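Local coordinates for protein MAR1 Ribonuclease (Caenorhabditis elegans, PDB 2B34) that is probably a hydrolase of the isochorismatase family, its assignment as a ribonuclease being tentative, at residues Y32-R42 / L183-G192; N11-V19 / L43-P53. One frame throughout, in Å; residues are numbered along the deposited sequence.

Contact 1. Residues Y32-R42 / L183-G192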
loop_
_atom_site.group_PDB
_atom_site.type_symbol
_atom_site.label_atom_id
_atom_site.label_comp_id
_atom_site.label_asym_id
_atom_site.label_seq_id
_atom_site.Cartn_x
_atom_site.Cartn_y
_atom_site.Cartn_z
ATOM N N TYR A 32 -3.826 4.952 -21.822
ATOM C CA TYR A 32 -2.524 4.467 -22.295
ATOM C C TYR A 32 -2.613 3.215 -23.175
ATOM O O TYR A 32 -1.786 2.305 -23.059
ATOM C CB TYR A 32 -1.556 4.222 -21.123
ATOM C CG TYR A 32 -1.439 5.372 -20.150
ATOM C CD1 TYR A 32 -0.572 6.440 -20.397
ATOM C CD2 TYR A 32 -2.191 5.392 -18.976
ATOM C CE1 TYR A 32 -0.459 7.500 -19.494
ATOM C CE2 TYR A 32 -2.087 6.443 -18.072
ATOM C CZ TYR A 32 -1.222 7.492 -18.336
ATOM O OH TYR A 32 -1.123 8.528 -17.434
ATOM N N PHE A 33 -3.607 3.168 -24.059
ATOM C CA PHE A 33 -3.765 2.013 -24.944
ATOM C C PHE A 33 -2.513 1.759 -25.812
ATOM O O PHE A 33 -1.992 0.641 -25.824
ATOM C CB PHE A 33 -5.038 2.123 -25.796
ATOM C CG PHE A 33 -5.378 0.859 -26.539
ATOM C CD1 PHE A 33 -6.016 -0.197 -25.891
ATOM C CD2 PHE A 33 -5.053 0.719 -27.886
ATOM C CE1 PHE A 33 -6.334 -1.374 -26.575
ATOM C CE2 PHE A 33 -5.363 -0.455 -28.577
ATOM C CZ PHE A 33 -6.008 -1.502 -27.920
ATOM N N PRO A 34 -2.016 2.793 -26.524
ATOM C CA PRO A 34 -0.812 2.588 -27.335
ATOM C C PRO A 34 0.408 2.082 -26.556
ATOM O O PRO A 34 1.149 1.230 -27.059
ATOM C CB PRO A 34 -0.555 3.978 -27.923
ATOM C CG PRO A 34 -1.914 4.617 -27.962
ATOM C CD PRO A 34 -2.526 4.172 -26.668
ATOM N N GLU A 35 0.610 2.603 -25.346
ATOM C CA GLU A 35 1.736 2.210 -24.486
ATOM C C GLU A 35 1.643 0.739 -24.087
ATOM O O GLU A 35 2.619 -0.013 -24.163
ATOM C CB GLU A 35 1.765 3.081 -23.220
ATOM C CG GLU A 35 2.179 4.535 -23.437
ATOM C CD GLU A 35 1.019 5.479 -23.733
ATOM O OE1 GLU A 35 -0.026 5.039 -24.249
ATOM O OE2 GLU A 35 1.160 6.686 -23.455
ATOM N N ILE A 36 0.448 0.353 -23.667
ATOM C CA ILE A 36 0.125 -0.993 -23.217
ATOM C C ILE A 36 0.282 -2.033 -24.334
ATOM O O ILE A 36 0.711 -3.160 -24.078
ATOM C CB ILE A 36 -1.301 -1.001 -22.576
ATOM C CG1 ILE A 36 -1.206 -0.960 -21.050
ATOM C CG2 ILE A 36 -2.147 -2.174 -23.033
ATOM C CD1 ILE A 36 -0.778 0.370 -20.486
ATOM N N ILE A 37 -0.048 -1.638 -25.562
ATOM C CA ILE A 37 0.171 -2.480 -26.742
ATOM C C ILE A 37 1.666 -2.693 -26.979
ATOM O O ILE A 37 2.115 -3.830 -27.128
ATOM C CB ILE A 37 -0.495 -1.883 -28.019
ATOM C CG1 ILE A 37 -2.030 -1.886 -27.902
ATOM C CG2 ILE A 37 0.006 -2.596 -29.302
ATOM C CD1 ILE A 37 -2.674 -3.229 -27.507
ATOM N N THR A 38 2.428 -1.598 -27.003
ATOM C CA THR A 38 3.883 -1.675 -27.144
ATOM C C THR A 38 4.499 -2.600 -26.094
ATOM O O THR A 38 5.327 -3.454 -26.414
ATOM C CB THR A 38 4.543 -0.272 -27.069
ATOM O OG1 THR A 38 4.066 0.531 -28.152
ATOM C CG2 THR A 38 6.058 -0.369 -27.171
ATOM N N THR A 39 4.079 -2.431 -24.845
ATOM C CA THR A 39 4.634 -3.202 -23.735
ATOM C C THR A 39 4.138 -4.655 -23.742
ATOM O O THR A 39 4.916 -5.568 -23.475
ATOM C CB THR A 39 4.360 -2.507 -22.386
ATOM O OG1 THR A 39 4.857 -1.168 -22.451
ATOM C CG2 THR A 39 5.060 -3.224 -21.250
ATOM N N SER A 40 2.860 -4.862 -24.059
ATOM C CA SER A 40 2.331 -6.223 -24.233
ATOM C C SER A 40 3.063 -6.963 -25.357
ATOM O O SER A 40 3.306 -8.161 -25.248
ATOM C CB SER A 40 0.818 -6.223 -24.484
ATOM O OG SER A 40 0.110 -5.702 -23.365
ATOM N N ARG A 41 3.422 -6.248 -26.425
ATOM C CA ARG A 41 4.212 -6.841 -27.521
ATOM C C ARG A 41 5.594 -7.311 -27.051
ATOM O O ARG A 41 6.104 -8.324 -27.532
ATOM C CB ARG A 41 4.312 -5.875 -28.714
ATOM C CG ARG A 41 5.144 -6.370 -29.923
ATOM C CD ARG A 41 4.636 -7.687 -30.545
ATOM N NE ARG A 41 5.629 -8.239 -31.470
ATOM C CZ ARG A 41 5.693 -7.961 -32.771
ATOM N NH1 ARG A 41 4.808 -7.147 -33.331
ATOM N NH2 ARG A 41 6.648 -8.500 -33.519
ATOM N N ARG A 42 6.188 -6.587 -26.100
ATOM C CA ARG A 42 7.474 -6.986 -25.504
ATOM C C ARG A 42 7.397 -8.339 -24.800
ATOM O O ARG A 42 8.306 -9.167 -24.936
ATOM C CB ARG A 42 7.990 -5.922 -24.529
ATOM C CG ARG A 42 8.459 -4.656 -25.201
ATOM C CD ARG A 42 8.769 -3.564 -24.191
ATOM N NE ARG A 42 9.251 -2.350 -24.850
ATOM C CZ ARG A 42 10.120 -1.499 -24.316
ATOM N NH1 ARG A 42 10.632 -1.722 -23.112
ATOM N NH2 ARG A 42 10.492 -0.428 -24.995
ATOM N N LEU A 183 14.648 -6.353 -26.559
ATOM C CA LEU A 183 13.277 -5.935 -26.245
ATOM C C LEU A 183 13.211 -4.875 -25.145
ATOM O O LEU A 183 12.228 -4.137 -25.054
ATOM C CB LEU A 183 12.417 -7.141 -25.839
ATOM C CG LEU A 183 12.544 -8.467 -26.601
ATOM C CD1 LEU A 183 11.787 -9.565 -25.873
ATOM C CD2 LEU A 183 12.067 -8.343 -28.052
ATOM N N ILE A 184 14.254 -4.810 -24.317
ATOM C CA ILE A 184 14.285 -3.904 -23.162
ATOM C C ILE A 184 15.382 -2.830 -23.242
ATOM O O ILE A 184 15.739 -2.217 -22.226
ATOM C CB ILE A 184 14.408 -4.677 -21.818
ATOM C CG1 ILE A 184 15.698 -5.507 -21.782
ATOM C CG2 ILE A 184 13.170 -5.552 -21.573
ATOM C CD1 ILE A 184 16.363 -5.532 -20.440
ATOM N N LEU A 185 15.899 -2.593 -24.450
ATOM C CA LEU A 185 16.951 -1.594 -24.666
ATOM C C LEU A 185 16.508 -0.201 -24.226
ATOM O O LEU A 185 17.268 0.531 -23.591
ATOM C CB LEU A 185 17.393 -1.578 -26.134
ATOM C CG LEU A 185 18.602 -0.715 -26.511
ATOM C CD1 LEU A 185 19.898 -1.346 -26.015
ATOM C CD2 LEU A 185 18.649 -0.506 -28.021
ATOM N N THR A 186 15.277 0.157 -24.572
ATOM C CA THR A 186 14.656 1.366 -24.058
ATOM C C THR A 186 13.646 0.971 -22.979
ATOM O O THR A 186 13.063 -0.117 -23.034
ATOM C CB THR A 186 13.956 2.183 -25.176
ATOM O OG1 THR A 186 12.830 1.454 -25.680
ATOM C CG2 THR A 186 14.925 2.473 -26.325
ATOM N N SER A 187 13.457 1.849 -21.995
ATOM C CA SER A 187 12.464 1.626 -20.947
ATOM C C SER A 187 11.061 1.578 -21.542
ATOM O O SER A 187 10.741 2.339 -22.457
ATOM C CB SER A 187 12.536 2.728 -19.884
ATOM O OG SER A 187 13.790 2.721 -19.226
ATOM N N ALA A 188 10.232 0.679 -21.015
ATOM C CA ALA A 188 8.830 0.592 -21.412
ATOM C C ALA A 188 8.179 1.965 -21.278
ATOM O O ALA A 188 8.513 2.711 -20.361
ATOM C CB ALA A 188 8.103 -0.432 -20.559
ATOM N N PRO A 189 7.273 2.317 -22.209
ATOM C CA PRO A 189 6.606 3.612 -22.133
ATOM C C PRO A 189 5.891 3.822 -20.797
ATOM O O PRO A 189 5.244 2.901 -20.283
ATOM C CB PRO A 189 5.590 3.550 -23.278
ATOM C CG PRO A 189 6.162 2.565 -24.236
ATOM C CD PRO A 189 6.829 1.541 -23.384
ATOM N N ASP A 190 6.025 5.030 -20.252
ATOM C CA ASP A 190 5.399 5.420 -18.995
ATOM C C ASP A 190 3.882 5.409 -19.090
ATOM O O ASP A 190 3.310 5.862 -20.082
ATOM C CB ASP A 190 5.866 6.821 -18.587
ATOM C CG ASP A 190 5.170 7.328 -17.331
ATOM O OD1 ASP A 190 5.630 6.989 -16.224
ATOM O OD2 ASP A 190 4.163 8.058 -17.452
ATOM N N THR A 191 3.234 4.901 -18.046
ATOM C CA THR A 191 1.775 4.928 -17.955
ATOM C C THR A 191 1.263 5.593 -16.670
ATOM O O THR A 191 0.210 5.226 -16.138
ATOM C CB THR A 191 1.160 3.519 -18.141
ATOM O OG1 THR A 191 1.610 2.653 -17.094
ATOM C CG2 THR A 191 1.559 2.934 -19.490
ATOM N N GLY A 192 2.019 6.580 -16.189
ATOM C CA GLY A 192 1.620 7.423 -15.058
ATOM C C GLY A 192 1.421 6.746 -13.711
ATOM O O GLY A 192 0.675 7.249 -12.861
HETATM O O HOH W 1 3.808 7.240 -22.259
HETATM O O HOH W 2 3.860 0.769 -21.089
#
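The backbone of Thr191 passes over one face of the Tyr32 ring in the close-packed part of this contact: its CA stands 3.7 Å from the ring centroid, 11° off the normal, a CH-pi contact, and its carbonyl O sits above the same ring, 3.2 Å from Tyr32 CE2. Tyr32 is the N-cap of helix 33-49. The methyl CG2 of Thr191 then fits against Ile36 CD1 at 3.6 Å and Glu35 CB at 3.7 Å, while Thr191 OG1 turns to Arg144. Toward solvent the packing gives way to a bridge, one water donating to both Glu35 OE2 and Asp190 O. Another water links Thr39 OG1 to Pro189 O. At the far end Arg42, extended from CG to NE, puts its guanidinium between Leu183 O over one face and Ala188 CA and Pro189 CD over the other. NH1 bonds to Thr186 O (2.9 Å, 144° at the hydrogen), whereas the NH2 bonds to Thr186 O and OG1 are weak. Arg139 of the second subunit hydrogen-bonds to the carbonyls of Ile184 and Leu185. The loop thus follows one side of helix 33-49, where Thr39 and Ala188 both touch Ser161 of helix 161-169 and Asp134 of strand 128-137.

Contact 2. Residues N11-V19 / L43-P53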
loop_
_atom_site.group_PDB
_atom_site.type_symbol
_atom_site.label_atom_id
_atom_site.label_comp_id
_atom_site.label_asym_id
_atom_site.label_seq_id
_atom_site.Cartn_x
_atom_site.Cartn_y
_atom_site.Cartn_z
ATOM N N ASN A 11 10.210 -19.008 -14.223
ATOM C CA ASN A 11 11.187 -19.309 -15.257
ATOM C C ASN A 11 10.423 -19.761 -16.509
ATOM O O ASN A 11 9.213 -19.991 -16.429
ATOM C CB ASN A 11 12.230 -20.337 -14.771
ATOM C CG ASN A 11 11.621 -21.680 -14.392
ATOM O OD1 ASN A 11 10.784 -22.229 -15.109
ATOM N ND2 ASN A 11 12.065 -22.225 -13.269
ATOM N N PRO A 12 11.105 -19.854 -17.668
ATOM C CA PRO A 12 10.426 -20.250 -18.910
ATOM C C PRO A 12 9.716 -21.608 -18.879
ATOM O O PRO A 12 8.839 -21.851 -19.712
ATOM C CB PRO A 12 11.562 -20.270 -19.940
ATOM C CG PRO A 12 12.583 -19.319 -19.382
ATOM C CD PRO A 12 12.531 -19.552 -17.905
ATOM N N THR A 13 10.078 -22.476 -17.934
ATOM C CA THR A 13 9.517 -23.833 -17.888
ATOM C C THR A 13 8.305 -24.007 -16.962
ATOM O O THR A 13 7.617 -25.028 -17.033
ATOM C CB THR A 13 10.588 -24.908 -17.554
ATOM O OG1 THR A 13 11.163 -24.640 -16.271
ATOM C CG2 THR A 13 11.688 -24.929 -18.613
ATOM N N ASN A 14 8.037 -23.019 -16.107
ATOM C CA ASN A 14 6.899 -23.106 -15.181
ATOM C C ASN A 14 5.824 -22.027 -15.386
ATOM O O ASN A 14 4.921 -21.879 -14.555
ATOM C CB ASN A 14 7.392 -23.123 -13.721
ATOM C CG ASN A 14 7.964 -21.781 -13.266
ATOM O OD1 ASN A 14 7.909 -20.781 -13.987
ATOM N ND2 ASN A 14 8.502 -21.755 -12.046
ATOM N N SER A 15 5.924 -21.297 -16.495
ATOM C CA SER A 15 5.119 -20.098 -16.728
ATOM C C SER A 15 4.308 -20.112 -18.024
ATOM O O SER A 15 4.662 -20.783 -18.992
ATOM C CB SER A 15 6.015 -18.852 -16.711
ATOM O OG SER A 15 6.641 -18.683 -15.448
ATOM N N ALA A 16 3.216 -19.352 -18.025
ATOM C CA ALA A 16 2.440 -19.094 -19.235
ATOM C C ALA A 16 2.120 -17.609 -19.336
ATOM O O ALA A 16 1.928 -16.933 -18.317
ATOM C CB ALA A 16 1.152 -19.921 -19.250
ATOM N N LEU A 17 2.076 -17.104 -20.566
ATOM C CA LEU A 17 1.658 -15.730 -20.806
ATOM C C LEU A 17 0.196 -15.687 -21.222
ATOM O O LEU A 17 -0.202 -16.297 -22.214
ATOM C CB LEU A 17 2.543 -15.056 -21.858
ATOM C CG LEU A 17 2.146 -13.640 -22.310
ATOM C CD1 LEU A 17 2.267 -12.589 -21.185
ATOM C CD2 LEU A 17 2.975 -13.232 -23.515
ATOM N N PHE A 18 -0.599 -14.961 -20.447
ATOM C CA PHE A 18 -2.003 -14.751 -20.763
ATOM C C PHE A 18 -2.198 -13.328 -21.294
ATOM O O PHE A 18 -1.876 -12.350 -20.615
ATOM C CB PHE A 18 -2.872 -15.015 -19.525
ATOM C CG PHE A 18 -3.297 -16.462 -19.359
ATOM C CD1 PHE A 18 -2.429 -17.512 -19.660
ATOM C CD2 PHE A 18 -4.566 -16.769 -18.867
ATOM C CE1 PHE A 18 -2.827 -18.843 -19.496
ATOM C CE2 PHE A 18 -4.975 -18.095 -18.701
ATOM C CZ PHE A 18 -4.104 -19.132 -19.019
ATOM N N VAL A 19 -2.707 -13.228 -22.519
ATOM C CA VAL A 19 -3.012 -11.942 -23.151
ATOM C C VAL A 19 -4.528 -11.789 -23.193
ATOM O O VAL A 19 -5.200 -12.462 -23.987
ATOM C CB VAL A 19 -2.448 -11.869 -24.602
ATOM C CG1 VAL A 19 -2.743 -10.513 -25.242
ATOM C CG2 VAL A 19 -0.949 -12.181 -24.634
ATOM N N LEU A 43 6.315 -8.553 -24.049
ATOM C CA LEU A 43 6.106 -9.811 -23.340
ATOM C C LEU A 43 5.794 -10.964 -24.285
ATOM O O LEU A 43 6.283 -12.078 -24.089
ATOM C CB LEU A 43 5.011 -9.664 -22.284
ATOM C CG LEU A 43 5.607 -9.107 -20.990
ATOM C CD1 LEU A 43 4.783 -7.973 -20.460
ATOM C CD2 LEU A 43 5.835 -10.205 -19.952
ATOM N N ILE A 44 4.978 -10.684 -25.301
ATOM C CA ILE A 44 4.680 -11.652 -26.359
ATOM C C ILE A 44 5.959 -12.103 -27.080
ATOM O O ILE A 44 6.153 -13.296 -27.298
ATOM C CB ILE A 44 3.627 -11.097 -27.347
ATOM C CG1 ILE A 44 2.226 -11.206 -26.735
ATOM C CG2 ILE A 44 3.675 -11.839 -28.677
ATOM C CD1 ILE A 44 1.188 -10.308 -27.387
ATOM N N ASP A 45 6.821 -11.144 -27.430
ATOM C CA ASP A 45 8.119 -11.430 -28.045
ATOM C C ASP A 45 9.007 -12.246 -27.108
ATOM O O ASP A 45 9.651 -13.207 -27.537
ATOM C CB ASP A 45 8.853 -10.137 -28.414
ATOM C CG ASP A 45 8.237 -9.413 -29.600
ATOM O OD1 ASP A 45 7.496 -10.027 -30.400
ATOM O OD2 ASP A 45 8.514 -8.200 -29.734
ATOM N N ALA A 46 9.041 -11.851 -25.835
ATOM C CA ALA A 46 9.819 -12.561 -24.822
ATOM C C ALA A 46 9.344 -13.997 -24.656
ATOM O O ALA A 46 10.165 -14.904 -24.536
ATOM C CB ALA A 46 9.771 -11.830 -23.494
ATOM N N ALA A 47 8.024 -14.197 -24.657
ATOM C CA ALA A 47 7.448 -15.540 -24.535
ATOM C C ALA A 47 7.802 -16.435 -25.732
ATOM O O ALA A 47 8.125 -17.611 -25.557
ATOM C CB ALA A 47 5.938 -15.466 -24.338
ATOM N N ARG A 48 7.758 -15.868 -26.938
ATOM C CA ARG A 48 8.142 -16.588 -28.159
ATOM C C ARG A 48 9.624 -16.986 -28.121
ATOM O O ARG A 48 9.980 -18.122 -28.435
ATOM C CB ARG A 48 7.837 -15.739 -29.403
ATOM C CG ARG A 48 8.081 -16.440 -30.746
ATOM C CD ARG A 48 8.083 -15.452 -31.923
ATOM N NE ARG A 48 9.194 -14.503 -31.837
ATOM C CZ ARG A 48 9.071 -13.187 -31.659
ATOM N NH1 ARG A 48 7.875 -12.613 -31.572
ATOM N NH2 ARG A 48 10.160 -12.437 -31.580
ATOM N N ILE A 49 10.471 -16.041 -27.720
ATOM C CA ILE A 49 11.915 -16.255 -27.603
ATOM C C ILE A 49 12.241 -17.359 -26.602
ATOM O O ILE A 49 13.073 -18.231 -26.874
ATOM C CB ILE A 49 12.656 -14.935 -27.213
ATOM C CG1 ILE A 49 12.573 -13.893 -28.340
ATOM C CG2 ILE A 49 14.113 -15.197 -26.807
ATOM C CD1 ILE A 49 13.055 -14.380 -29.703
ATOM N N LEU A 50 11.564 -17.329 -25.457
ATOM C CA LEU A 50 11.847 -18.250 -24.356
ATOM C C LEU A 50 10.996 -19.519 -24.378
ATOM O O LEU A 50 11.079 -20.337 -23.460
ATOM C CB LEU A 50 11.709 -17.532 -23.008
ATOM C CG LEU A 50 12.611 -16.308 -22.787
ATOM C CD1 LEU A 50 12.187 -15.532 -21.543
ATOM C CD2 LEU A 50 14.085 -16.695 -22.712
ATOM N N SER A 51 10.199 -19.686 -25.436
ATOM C CA SER A 51 9.323 -20.858 -25.610
ATOM C C SER A 51 8.328 -21.007 -24.456
ATOM O O SER A 51 8.057 -22.118 -23.991
ATOM C CB SER A 51 10.144 -22.145 -25.789
ATOM O OG SER A 51 11.008 -22.060 -26.908
ATOM N N ILE A 52 7.801 -19.875 -23.990
ATOM C CA ILE A 52 6.786 -19.855 -22.942
ATOM C C ILE A 52 5.402 -19.920 -23.588
ATOM O O ILE A 52 5.095 -19.110 -24.467
ATOM C CB ILE A 52 6.921 -18.591 -22.055
ATOM C CG1 ILE A 52 8.200 -18.669 -21.218
ATOM C CG2 ILE A 52 5.686 -18.387 -21.165
ATOM C CD1 ILE A 52 8.634 -17.340 -20.625
ATOM N N PRO A 53 4.567 -20.889 -23.159
ATOM C CA PRO A 53 3.215 -21.041 -23.689
ATOM C C PRO A 53 2.428 -19.741 -23.566
ATOM O O PRO A 53 2.414 -19.120 -22.498
ATOM C CB PRO A 53 2.606 -22.118 -22.787
ATOM C CG PRO A 53 3.763 -22.882 -22.286
ATOM C CD PRO A 53 4.865 -21.898 -22.128
#
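The contact belongs to a beta-alpha-beta unit, in which strand 15-20 leads through helix 33-49 into strand 54-59, and it shows how such a unit is closed. Leu17 reaches from the strand to the helix: with CG anti to the backbone N (chi1 175°), its CD2 methyl comes to 3.8 Å from Ala47 CB and 3.6 Å from the carbonyl O of Leu43. Farther along, Val19 CG2 meets Ile44 CG1 at 3.9 Å, the two side chains crossing at about a right angle. The axes of strand 15-19 and helix 43-49 approach to 9.4 Å, with 147° between their directions, the nearly antiparallel return expected of a parallel sheet of the isochorismatase fold. A Schellman motif with Ser51 as its C-prime residue ends the helix and turns the chain back to the sheet. There Leu17 N donates to Pro53 O (2.8 Å, 161° at the hydrogen), setting the next strand beside the first. Ile52, just past the turn, points its side chain toward segment 11-19, its CG1 lying 3.6 Å from Pro12 CA and its CG2 3.4 Å from Ser15 O. Cut back to an alanine, this position would probably leave Pro12 and the Ser15 carbonyl without their packing partner and open a gap beside Leu168 of helix 161-169. Pro12 CB also rests against Leu50 CB, 4.1 Å away.

In the fold
Contacts 1 and 2 use successive parts of helix 33-49, and their centres lie about 17 Å apart. The first half of the helix receives the loop 183-192 near other subunits; the second half packs on the sheet at strand 15-20, and no other chain of the assembly touches the segments of contact 2. They meet at Leu183, where CD1 lies 3.6 Å from Ala46 N and CD2 3.7 Å from Asp45 CB. Asp45 of contact 2 also forms a salt bridge with Arg41 of contact 1, one helical turn back. Strand 15-20 ends at Cys20, seen disulfide-bonded to Cys114; in this family the active site lies at the C-terminal ends of the strands, so contact 2 probably backs that region.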